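Protein BONZAI 1 (Arabidopsis thaliana, PDB 6KXT) restrains cell death and defence responses in plants and binds phospholipids in a calcium-dependent way, the chain here being its second C2 domain. Local coordinates at residues 31-41 against 80-88; 12-23 against 60-71. All coordinates share one frame; numbering follows the deposited sequence. Where two conformers were deposited one is given.

Interaction 1. Residues 31-41 against 80-88; sequences KSDPFLVVSKI and PVIIECSDF
The carboxylate of D87 reaches across to the start of segment 31-41, where its OD1 accepts the backbone N-H of D33 at 2.8 Å, in an almost straight bond (177°) that arrives from above the carboxylate plane. CG of D87 stands anti to the backbone N (chi1 -176°), which swings the acid off its own strand and toward the turn before strand 34-40. The acid of D33 is itself held, its OD1 accepting the backbone N of N58. One residue on, the N-H of F88 closes on D33 O at 2.9 Å. From there the antiparallel strands 34-40 and 81-87 run through three hydrogen-bonded pairs, F35 with S86, V37 with E84 and S39 with I82.

Side chains alternate between two faces. On one, the edge of the F35 ring meets the backbone N of F88, while its CE1 rests 3.7 Å from S86 CB; H94 stacks on F88 and meets F35 edge-to-face. The face carrying P34, L36, V38, V81, I83 and C85 is apolar: P34 CB touches C85 SG at 3.8 Å, V38 and V81 slant past each other with V38 CG1 3.8 Å from V81 CG2, and L36 and I83 both reach L135 of the opposing sheet. D33 and D87 lie together at one end of this core-facing pair, consistent with the end at which C2 beta-sandwiches usually bind calcium.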
loop_
_atom_site.group_PDB
_atom_site.type_symbol
_atom_site.label_atom_id
_atom_site.label_comp_id
_atom_site.label_asym_id
_atom_site.label_seq_id
_atom_site.Cartn_x
_atom_site.Cartn_y
_atom_site.Cartn_z
ATOM N N LYS A 31 -3.069 7.674 19.586
ATOM C CA LYS A 31 -2.803 6.485 18.763
ATOM C C LYS A 31 -3.179 6.817 17.322
ATOM O O LYS A 31 -4.182 7.532 17.077
ATOM C CB LYS A 31 -3.655 5.374 19.369
ATOM C CG LYS A 31 -3.306 3.961 19.026
ATOM C CD LYS A 31 -4.145 2.930 19.808
ATOM C CE LYS A 31 -3.874 2.835 21.291
ATOM N NZ LYS A 31 -4.481 1.589 21.836
ATOM N N SER A 32 -2.490 6.223 16.373
ATOM C CA SER A 32 -2.874 6.321 14.948
ATOM C C SER A 32 -4.251 5.736 14.671
ATOM O O SER A 32 -4.637 4.735 15.243
ATOM C CB SER A 32 -1.832 5.639 14.109
ATOM O OG SER A 32 -0.564 6.311 14.179
ATOM N N ASP A 33 -4.921 6.393 13.731
ATOM C CA ASP A 33 -6.131 5.886 13.051
ATOM C C ASP A 33 -5.763 5.616 11.601
ATOM O O ASP A 33 -5.977 6.453 10.734
ATOM C CB ASP A 33 -7.260 6.905 13.116
ATOM C CG ASP A 33 -7.557 7.328 14.542
ATOM O OD1 ASP A 33 -7.857 6.444 15.357
ATOM O OD2 ASP A 33 -7.527 8.578 14.813
ATOM N N PRO A 34 -5.124 4.458 11.316
ATOM C CA PRO A 34 -4.490 4.288 10.032
ATOM C C PRO A 34 -5.417 3.851 8.890
ATOM O O PRO A 34 -6.400 3.180 9.080
ATOM C CB PRO A 34 -3.493 3.154 10.297
ATOM C CG PRO A 34 -4.160 2.332 11.354
ATOM C CD PRO A 34 -4.864 3.356 12.224
ATOM N N PHE A 35 -5.009 4.293 7.725
ATOM C CA PHE A 35 -5.521 3.855 6.424
ATOM C C PHE A 35 -4.353 3.830 5.447
ATOM O O PHE A 35 -3.257 4.405 5.698
ATOM C CB PHE A 35 -6.648 4.800 5.956
ATOM C CG PHE A 35 -6.285 6.210 5.593
ATOM C CD1 PHE A 35 -6.016 7.148 6.574
ATOM C CD2 PHE A 35 -6.165 6.611 4.270
ATOM C CE1 PHE A 35 -5.671 8.448 6.254
ATOM C CE2 PHE A 35 -5.867 7.935 3.942
ATOM C CZ PHE A 35 -5.603 8.842 4.936
ATOM N N LEU A 36 -4.588 3.072 4.361
ATOM C CA LEU A 36 -3.585 2.974 3.272
ATOM C C LEU A 36 -4.111 3.658 2.015
ATOM O O LEU A 36 -5.329 3.590 1.724
ATOM C CB LEU A 36 -3.244 1.530 2.875
ATOM C CG LEU A 36 -2.752 0.611 3.967
ATOM C CD1 LEU A 36 -2.468 -0.774 3.384
ATOM C CD2 LEU A 36 -1.528 1.183 4.616
ATOM N N VAL A 37 -3.222 4.270 1.278
ATOM C CA VAL A 37 -3.509 4.818 -0.066
ATOM C C VAL A 37 -2.496 4.181 -1.013
ATOM O O VAL A 37 -1.290 4.178 -0.755
ATOM C CB VAL A 37 -3.382 6.349 -0.077
ATOM C CG1 VAL A 37 -3.575 6.868 -1.482
ATOM C CG2 VAL A 37 -4.359 6.958 0.932
ATOM N N VAL A 38 -3.001 3.621 -2.110
ATOM C CA VAL A 38 -2.169 3.126 -3.232
ATOM C C VAL A 38 -2.201 4.157 -4.335
ATOM O O VAL A 38 -3.310 4.608 -4.677
ATOM C CB VAL A 38 -2.678 1.774 -3.722
ATOM C CG1 VAL A 38 -1.803 1.258 -4.830
ATOM C CG2 VAL A 38 -2.692 0.760 -2.597
ATOM N N SER A 39 -1.044 4.562 -4.811
ATOM C CA SER A 39 -0.953 5.633 -5.836
ATOM C C SER A 39 -0.061 5.198 -6.990
ATOM O O SER A 39 1.012 4.582 -6.852
ATOM C CB SER A 39 -0.452 6.945 -5.239
ATOM O OG SER A 39 -1.243 7.287 -4.142
ATOM N N LYS A 40 -0.503 5.580 -8.201
ATOM C CA LYS A 40 0.216 5.320 -9.462
ATOM C C LYS A 40 1.256 6.404 -9.734
ATOM O O LYS A 40 0.951 7.575 -9.564
ATOM C CB LYS A 40 -0.820 5.209 -10.580
ATOM C CG LYS A 40 -0.268 4.879 -11.962
ATOM C CD LYS A 40 -1.335 5.066 -13.028
ATOM C CE LYS A 40 -1.044 4.347 -14.327
ATOM N NZ LYS A 40 0.345 4.571 -14.783
ATOM N N ILE A 41 2.455 6.004 -10.073
ATOM C CA ILE A 41 3.555 6.938 -10.420
ATOM C C ILE A 41 3.311 7.510 -11.829
ATOM O O ILE A 41 2.977 6.765 -12.776
ATOM C CB ILE A 41 4.901 6.230 -10.288
ATOM C CG1 ILE A 41 5.141 5.921 -8.799
ATOM C CG2 ILE A 41 6.009 7.115 -10.869
ATOM C CD1 ILE A 41 6.254 4.965 -8.471
ATOM N N PRO A 80 6.165 -0.243 -10.385
ATOM C CA PRO A 80 6.087 0.156 -8.986
ATOM C C PRO A 80 4.907 1.101 -8.776
ATOM O O PRO A 80 4.627 1.963 -9.607
ATOM C CB PRO A 80 7.405 0.891 -8.738
ATOM C CG PRO A 80 8.352 0.315 -9.790
ATOM C CD PRO A 80 7.483 -0.004 -10.977
ATOM N N VAL A 81 4.225 0.927 -7.647
ATOM C CA VAL A 81 3.248 1.902 -7.126
ATOM C C VAL A 81 3.728 2.319 -5.730
ATOM O O VAL A 81 4.629 1.709 -5.169
ATOM C CB VAL A 81 1.808 1.380 -7.070
ATOM C CG1 VAL A 81 1.336 0.980 -8.465
ATOM C CG2 VAL A 81 1.654 0.209 -6.111
ATOM N N ILE A 82 3.194 3.410 -5.236
ATOM C CA ILE A 82 3.441 3.873 -3.857
ATOM C C ILE A 82 2.318 3.384 -2.987
ATOM O O ILE A 82 1.127 3.500 -3.349
ATOM C CB ILE A 82 3.546 5.399 -3.755
ATOM C CG1 ILE A 82 4.594 5.950 -4.708
ATOM C CG2 ILE A 82 3.834 5.742 -2.326
ATOM C CD1 ILE A 82 5.885 5.397 -4.448
ATOM N N ILE A 83 2.675 2.883 -1.795
ATOM C CA ILE A 83 1.675 2.466 -0.772
ATOM C C ILE A 83 2.043 3.219 0.474
ATOM O O ILE A 83 3.148 3.048 0.964
ATOM C CB ILE A 83 1.632 0.949 -0.551
ATOM C CG1 ILE A 83 1.411 0.231 -1.883
ATOM C CG2 ILE A 83 0.539 0.603 0.443
ATOM C CD1 ILE A 83 1.915 -1.196 -1.908
ATOM N N GLU A 84 1.190 4.122 0.919
ATOM C CA GLU A 84 1.491 4.913 2.125
ATOM C C GLU A 84 0.430 4.659 3.169
ATOM O O GLU A 84 -0.786 4.662 2.887
ATOM C CB GLU A 84 1.527 6.405 1.816
ATOM C CG GLU A 84 2.591 6.733 0.829
ATOM C CD GLU A 84 3.183 8.113 1.010
ATOM O OE1 GLU A 84 2.448 9.111 0.771
ATOM O OE2 GLU A 84 4.406 8.134 1.304
ATOM N N CYS A 85 0.892 4.473 4.399
ATOM C CA CYS A 85 0.022 4.392 5.581
ATOM C C CYS A 85 -0.004 5.801 6.223
ATOM O O CYS A 85 1.057 6.386 6.415
ATOM C CB CYS A 85 0.557 3.329 6.520
ATOM S SG CYS A 85 -0.520 3.111 7.962
ATOM N N SER A 86 -1.208 6.313 6.454
ATOM C CA SER A 86 -1.438 7.641 7.074
ATOM C C SER A 86 -2.400 7.520 8.236
ATOM O O SER A 86 -3.242 6.593 8.318
ATOM C CB SER A 86 -1.961 8.643 6.094
ATOM O OG SER A 86 -1.022 8.858 5.054
ATOM N N ASP A 87 -2.211 8.468 9.146
ATOM C CA ASP A 87 -3.063 8.690 10.325
ATOM C C ASP A 87 -4.182 9.682 9.965
ATOM O O ASP A 87 -3.864 10.845 9.695
ATOM C CB ASP A 87 -2.215 9.274 11.445
ATOM C CG ASP A 87 -2.956 9.463 12.750
ATOM O OD1 ASP A 87 -4.049 8.929 12.905
ATOM O OD2 ASP A 87 -2.360 10.095 13.647
ATOM N N PHE A 88 -5.423 9.229 9.917
ATOM C CA PHE A 88 -6.602 10.064 9.596
ATOM C C PHE A 88 -6.844 11.056 10.739
ATOM O O PHE A 88 -7.006 10.659 11.911
ATOM C CB PHE A 88 -7.853 9.209 9.391
ATOM C CG PHE A 88 -8.991 10.015 8.820
ATOM C CD1 PHE A 88 -9.122 10.173 7.452
ATOM C CD2 PHE A 88 -9.968 10.537 9.653
ATOM C CE1 PHE A 88 -10.174 10.911 6.920
ATOM C CE2 PHE A 88 -11.021 11.268 9.122
ATOM C CZ PHE A 88 -11.126 11.439 7.761
HETATM O O HOH W 1 -4.023 10.106 15.995
HETATM O O HOH W 2 -5.906 10.603 14.195
HETATM O O HOH W 3 2.621 3.048 -10.986
#

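Interaction 2. Residues 12-23 against 60-71; sequences ISTEIVFRCSNL and LNPIWKPVFLSV
At the margin of the five-stranded sheet, strand 67-70 pairs antiparallel with strand 13-21, and the preceding residues 60-64 rejoin segment 12-23 by separate backbone bonds, the register slipping by one residue in between. In the strand pair, T14 bonds with L69 and I16 with V67, backbone to backbone. Water fills the step: one molecule donates to I16 O and K65 O and accepts the N-H of F18. Contact resumes with the N-H of W64 on F18 O (3.1 Å) and that of C20 on P62 O (2.9 Å).

C20 SG sits at the edge of the indole, 3.6 Å from W64 CZ3, a sulfur-aromatic contact, while P62 CB lies over one indole face, toward its rim. At the far end, N22 N donates to N61 OD1 at 2.9 Å from well above the amide plane, and L23 CD1 reaches the P62 ring at CD, 3.9 Å away.

On the outer face E15 runs alongside F68, its CG 3.5 Å from F68 CE2; with CG turned away from the backbone N (chi1 177°), the extended chain follows the ring. R19 lies beside I63, its guanidinium NE bridged to D138. I16 and F18 instead pack on L107 of helix 104-113 and on strand 133-143, the inner side of one sheet of a C2 sandwich.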
loop_
_atom_site.group_PDB
_atom_site.type_symbol
_atom_site.label_atom_id
_atom_site.label_comp_id
_atom_site.label_asym_id
_atom_site.label_seq_id
_atom_site.Cartn_x
_atom_site.Cartn_y
_atom_site.Cartn_z
ATOM N N ILE A 12 -6.662 -8.468 -15.879
ATOM C CA ILE A 12 -6.556 -9.033 -14.509
ATOM C C ILE A 12 -6.921 -7.974 -13.451
ATOM O O ILE A 12 -6.392 -6.847 -13.459
ATOM C CB ILE A 12 -5.180 -9.657 -14.246
ATOM C CG1 ILE A 12 -4.999 -10.938 -15.056
ATOM C CG2 ILE A 12 -5.026 -9.905 -12.749
ATOM C CD1 ILE A 12 -3.605 -11.506 -15.004
ATOM N N SER A 13 -7.838 -8.375 -12.566
ATOM C CA SER A 13 -8.213 -7.612 -11.354
ATOM C C SER A 13 -7.544 -8.311 -10.176
ATOM O O SER A 13 -7.681 -9.530 -10.024
ATOM C CB SER A 13 -9.684 -7.547 -11.165
ATOM O OG SER A 13 -10.051 -6.859 -9.997
ATOM N N THR A 14 -6.787 -7.546 -9.372
ATOM C CA THR A 14 -6.055 -8.099 -8.225
ATOM C C THR A 14 -6.775 -7.699 -6.928
ATOM O O THR A 14 -6.950 -6.481 -6.685
ATOM C CB THR A 14 -4.598 -7.643 -8.247
ATOM O OG1 THR A 14 -4.028 -8.016 -9.503
ATOM C CG2 THR A 14 -3.793 -8.280 -7.144
ATOM N N GLU A 15 -7.130 -8.676 -6.118
ATOM C CA GLU A 15 -7.726 -8.439 -4.790
ATOM C C GLU A 15 -6.608 -8.614 -3.759
ATOM O O GLU A 15 -5.951 -9.681 -3.724
ATOM C CB GLU A 15 -8.849 -9.452 -4.582
ATOM C CG GLU A 15 -9.459 -9.299 -3.203
ATOM C CD GLU A 15 -10.616 -10.241 -2.915
ATOM O OE1 GLU A 15 -11.026 -10.961 -3.842
ATOM O OE2 GLU A 15 -11.105 -10.227 -1.789
ATOM N N ILE A 16 -6.423 -7.633 -2.887
ATOM C CA ILE A 16 -5.316 -7.618 -1.903
ATOM C C ILE A 16 -5.842 -7.276 -0.532
ATOM O O ILE A 16 -6.589 -6.290 -0.373
ATOM C CB ILE A 16 -4.198 -6.623 -2.296
ATOM C CG1 ILE A 16 -3.744 -6.857 -3.741
ATOM C CG2 ILE A 16 -3.058 -6.739 -1.268
ATOM C CD1 ILE A 16 -2.541 -6.032 -4.179
ATOM N N VAL A 17 -5.494 -8.080 0.457
ATOM C CA VAL A 17 -5.727 -7.756 1.892
ATOM C C VAL A 17 -4.355 -7.361 2.440
ATOM O O VAL A 17 -3.417 -8.196 2.467
ATOM C CB VAL A 17 -6.361 -8.906 2.687
ATOM C CG1 VAL A 17 -6.332 -8.590 4.183
ATOM C CG2 VAL A 17 -7.776 -9.199 2.206
ATOM N N PHE A 18 -4.223 -6.128 2.883
ATOM C CA PHE A 18 -3.048 -5.556 3.549
ATOM C C PHE A 18 -3.197 -5.597 5.057
ATOM O O PHE A 18 -4.288 -5.425 5.599
ATOM C CB PHE A 18 -2.856 -4.098 3.133
ATOM C CG PHE A 18 -2.462 -3.887 1.694
ATOM C CD1 PHE A 18 -1.174 -4.211 1.286
ATOM C CD2 PHE A 18 -3.314 -3.298 0.786
ATOM C CE1 PHE A 18 -0.751 -3.925 -0.009
ATOM C CE2 PHE A 18 -2.883 -3.008 -0.506
ATOM C CZ PHE A 18 -1.613 -3.344 -0.898
ATOM N N ARG A 19 -2.065 -5.838 5.707
ATOM C CA ARG A 19 -1.973 -5.854 7.178
ATOM C C ARG A 19 -0.725 -5.071 7.562
ATOM O O ARG A 19 0.307 -5.173 6.843
ATOM C CB ARG A 19 -1.877 -7.297 7.660
ATOM C CG ARG A 19 -1.486 -7.431 9.118
ATOM C CD ARG A 19 -1.597 -8.913 9.499
ATOM N NE ARG A 19 -0.589 -9.799 8.900
ATOM C CZ ARG A 19 0.613 -9.993 9.407
ATOM N NH1 ARG A 19 1.025 -9.319 10.472
ATOM N NH2 ARG A 19 1.427 -10.873 8.847
ATOM N N CYS A 20 -0.736 -4.349 8.673
ATOM C CA CYS A 20 0.470 -3.755 9.243
ATOM C C CYS A 20 0.748 -4.330 10.624
ATOM O O CYS A 20 -0.228 -4.722 11.333
ATOM C CB CYS A 20 0.427 -2.245 9.340
ATOM S SG CYS A 20 0.241 -1.452 7.725
ATOM N N SER A 21 2.039 -4.367 10.954
ATOM C CA SER A 21 2.547 -4.797 12.272
ATOM C C SER A 21 3.251 -3.622 12.952
ATOM O O SER A 21 4.124 -3.025 12.319
ATOM C CB SER A 21 3.465 -5.967 12.085
ATOM O OG SER A 21 3.711 -6.625 13.305
ATOM N N ASN A 22 2.904 -3.330 14.207
ATOM C CA ASN A 22 3.749 -2.535 15.134
ATOM C C ASN A 22 3.859 -1.091 14.614
ATOM O O ASN A 22 4.957 -0.537 14.622
ATOM C CB ASN A 22 5.087 -3.259 15.388
ATOM C CG ASN A 22 5.912 -2.712 16.546
ATOM O OD1 ASN A 22 5.386 -2.089 17.469
ATOM N ND2 ASN A 22 7.227 -2.929 16.502
ATOM N N LEU A 23 2.748 -0.462 14.208
ATOM C CA LEU A 23 2.804 0.970 13.878
ATOM C C LEU A 23 3.272 1.748 15.114
ATOM O O LEU A 23 2.880 1.402 16.248
ATOM C CB LEU A 23 1.429 1.461 13.431
ATOM C CG LEU A 23 0.861 0.778 12.196
ATOM C CD1 LEU A 23 -0.417 1.473 11.812
ATOM C CD2 LEU A 23 1.878 0.827 11.039
ATOM N N LEU A 60 -2.873 -0.245 15.985
ATOM C CA LEU A 60 -1.433 -0.264 15.642
ATOM C C LEU A 60 -1.090 -1.560 14.880
ATOM O O LEU A 60 0.060 -1.682 14.435
ATOM C CB LEU A 60 -0.576 -0.131 16.911
ATOM C CG LEU A 60 -0.875 1.111 17.761
ATOM C CD1 LEU A 60 -0.033 1.073 19.037
ATOM C CD2 LEU A 60 -0.580 2.403 17.002
ATOM N N ASN A 61 -2.038 -2.469 14.662
ATOM C CA ASN A 61 -1.813 -3.729 13.914
ATOM C C ASN A 61 -2.989 -3.960 12.965
ATOM O O ASN A 61 -3.639 -5.005 13.028
ATOM C CB ASN A 61 -1.551 -4.878 14.864
ATOM C CG ASN A 61 -0.387 -4.593 15.766
ATOM O OD1 ASN A 61 0.737 -4.897 15.373
ATOM N ND2 ASN A 61 -0.642 -4.032 16.951
ATOM N N PRO A 62 -3.344 -2.962 12.129
ATOM C CA PRO A 62 -4.521 -3.052 11.290
ATOM C C PRO A 62 -4.494 -4.167 10.237
ATOM O O PRO A 62 -3.431 -4.507 9.690
ATOM C CB PRO A 62 -4.554 -1.703 10.556
ATOM C CG PRO A 62 -3.087 -1.265 10.488
ATOM C CD PRO A 62 -2.596 -1.737 11.855
ATOM N N ILE A 63 -5.674 -4.744 10.015
ATOM C CA ILE A 63 -5.952 -5.625 8.836
ATOM C C ILE A 63 -7.145 -5.020 8.130
ATOM O O ILE A 63 -8.193 -4.847 8.757
ATOM C CB ILE A 63 -6.221 -7.080 9.233
ATOM C CG1 ILE A 63 -5.082 -7.714 10.032
ATOM C CG2 ILE A 63 -6.543 -7.874 7.968
ATOM C CD1 ILE A 63 -5.441 -9.025 10.748
ATOM N N TRP A 64 -7.011 -4.603 6.867
ATOM C CA TRP A 64 -8.099 -3.866 6.203
ATOM C C TRP A 64 -8.938 -4.809 5.341
ATOM O O TRP A 64 -8.462 -5.932 5.016
ATOM C CB TRP A 64 -7.534 -2.697 5.367
ATOM C CG TRP A 64 -7.005 -1.550 6.166
ATOM C CD1 TRP A 64 -7.727 -0.539 6.738
ATOM C CD2 TRP A 64 -5.623 -1.293 6.449
ATOM N NE1 TRP A 64 -6.866 0.321 7.357
ATOM C CE2 TRP A 64 -5.571 -0.104 7.214
ATOM C CE3 TRP A 64 -4.419 -1.970 6.196
ATOM C CZ2 TRP A 64 -4.364 0.475 7.591
ATOM C CZ3 TRP A 64 -3.217 -1.405 6.591
ATOM C CH2 TRP A 64 -3.191 -0.208 7.298
ATOM N N LYS A 65 -10.093 -4.320 4.955
ATOM C CA LYS A 65 -10.948 -5.028 3.965
ATOM C C LYS A 65 -10.174 -5.064 2.659
ATOM O O LYS A 65 -9.285 -4.240 2.382
ATOM C CB LYS A 65 -12.294 -4.317 3.836
ATOM C CG LYS A 65 -13.149 -4.325 5.094
ATOM C CD LYS A 65 -14.422 -3.543 4.946
ATOM C CE LYS A 65 -15.245 -3.580 6.217
ATOM N NZ LYS A 65 -16.590 -3.007 5.988
ATOM N N PRO A 66 -10.515 -6.026 1.785
ATOM C CA PRO A 66 -9.823 -6.123 0.523
ATOM C C PRO A 66 -9.957 -4.868 -0.331
ATOM O O PRO A 66 -10.978 -4.168 -0.339
ATOM C CB PRO A 66 -10.469 -7.296 -0.228
ATOM C CG PRO A 66 -11.365 -7.981 0.793
ATOM C CD PRO A 66 -11.482 -7.121 2.025
ATOM N N VAL A 67 -8.859 -4.561 -1.029
ATOM C CA VAL A 67 -8.851 -3.581 -2.122
ATOM C C VAL A 67 -8.724 -4.307 -3.459
ATOM O O VAL A 67 -8.167 -5.400 -3.517
ATOM C CB VAL A 67 -7.783 -2.505 -1.938
ATOM C CG1 VAL A 67 -7.933 -1.780 -0.594
ATOM C CG2 VAL A 67 -6.386 -3.023 -2.097
ATOM N N PHE A 68 -9.248 -3.709 -4.514
ATOM C CA PHE A 68 -9.230 -4.285 -5.874
ATOM C C PHE A 68 -8.486 -3.329 -6.778
ATOM O O PHE A 68 -8.814 -2.139 -6.820
ATOM C CB PHE A 68 -10.659 -4.454 -6.392
ATOM C CG PHE A 68 -11.426 -5.427 -5.555
ATOM C CD1 PHE A 68 -12.082 -5.003 -4.407
ATOM C CD2 PHE A 68 -11.385 -6.776 -5.836
ATOM C CE1 PHE A 68 -12.681 -5.910 -3.551
ATOM C CE2 PHE A 68 -12.044 -7.675 -5.013
ATOM C CZ PHE A 68 -12.699 -7.242 -3.893
ATOM N N LEU A 69 -7.448 -3.805 -7.421
ATOM C CA LEU A 69 -6.620 -2.971 -8.311
ATOM C C LEU A 69 -6.593 -3.565 -9.720
ATOM O O LEU A 69 -6.237 -4.744 -9.903
ATOM C CB LEU A 69 -5.208 -2.900 -7.735
ATOM C CG LEU A 69 -5.071 -2.109 -6.447
ATOM C CD1 LEU A 69 -3.722 -2.353 -5.788
ATOM C CD2 LEU A 69 -5.315 -0.616 -6.690
ATOM N N SER A 70 -6.926 -2.745 -10.681
ATOM C CA SER A 70 -6.818 -3.107 -12.118
ATOM C C SER A 70 -5.425 -2.771 -12.630
ATOM O O SER A 70 -4.694 -1.937 -12.052
ATOM C CB SER A 70 -7.870 -2.358 -12.896
ATOM O OG SER A 70 -7.502 -0.986 -13.021
ATOM N N VAL A 71 -5.106 -3.293 -13.804
ATOM C CA VAL A 71 -3.918 -2.916 -14.580
ATOM C C VAL A 71 -3.990 -1.435 -14.968
ATOM O O VAL A 71 -2.952 -0.799 -14.932
ATOM C CB VAL A 71 -3.765 -3.848 -15.796
ATOM C CG1 VAL A 71 -2.740 -3.312 -16.777
ATOM C CG2 VAL A 71 -3.376 -5.252 -15.333
HETATM O O HOH W 4 -4.474 -6.182 -11.595
HETATM O O HOH W 5 -7.057 -4.993 -15.223
HETATM O O HOH W 6 -6.477 -4.394 1.985
HETATM O O HOH W 7 1.166 -7.722 14.350
#

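Overall arrangement
From the N terminus, the chain first lays down strand 13-21, then crosses to the other sheet as strand 34-40. It returns through residues 60-71, closing interaction 2 over a 36-residue excursion that contains strands 34-40 and 48-52. Only then does strand 81-87 pair with 34-40 and complete interaction 1, so the two contacts alternate along the sequence and cross rather than nest. Each belongs to a different sheet: interaction 1 joins the two inner strands of the four-stranded one, interaction 2 an edge strand to its neighbour in the five-stranded one. Between the sheets they meet directly, L36 wedging against W64 and F18, which ties both halves of the sandwich together.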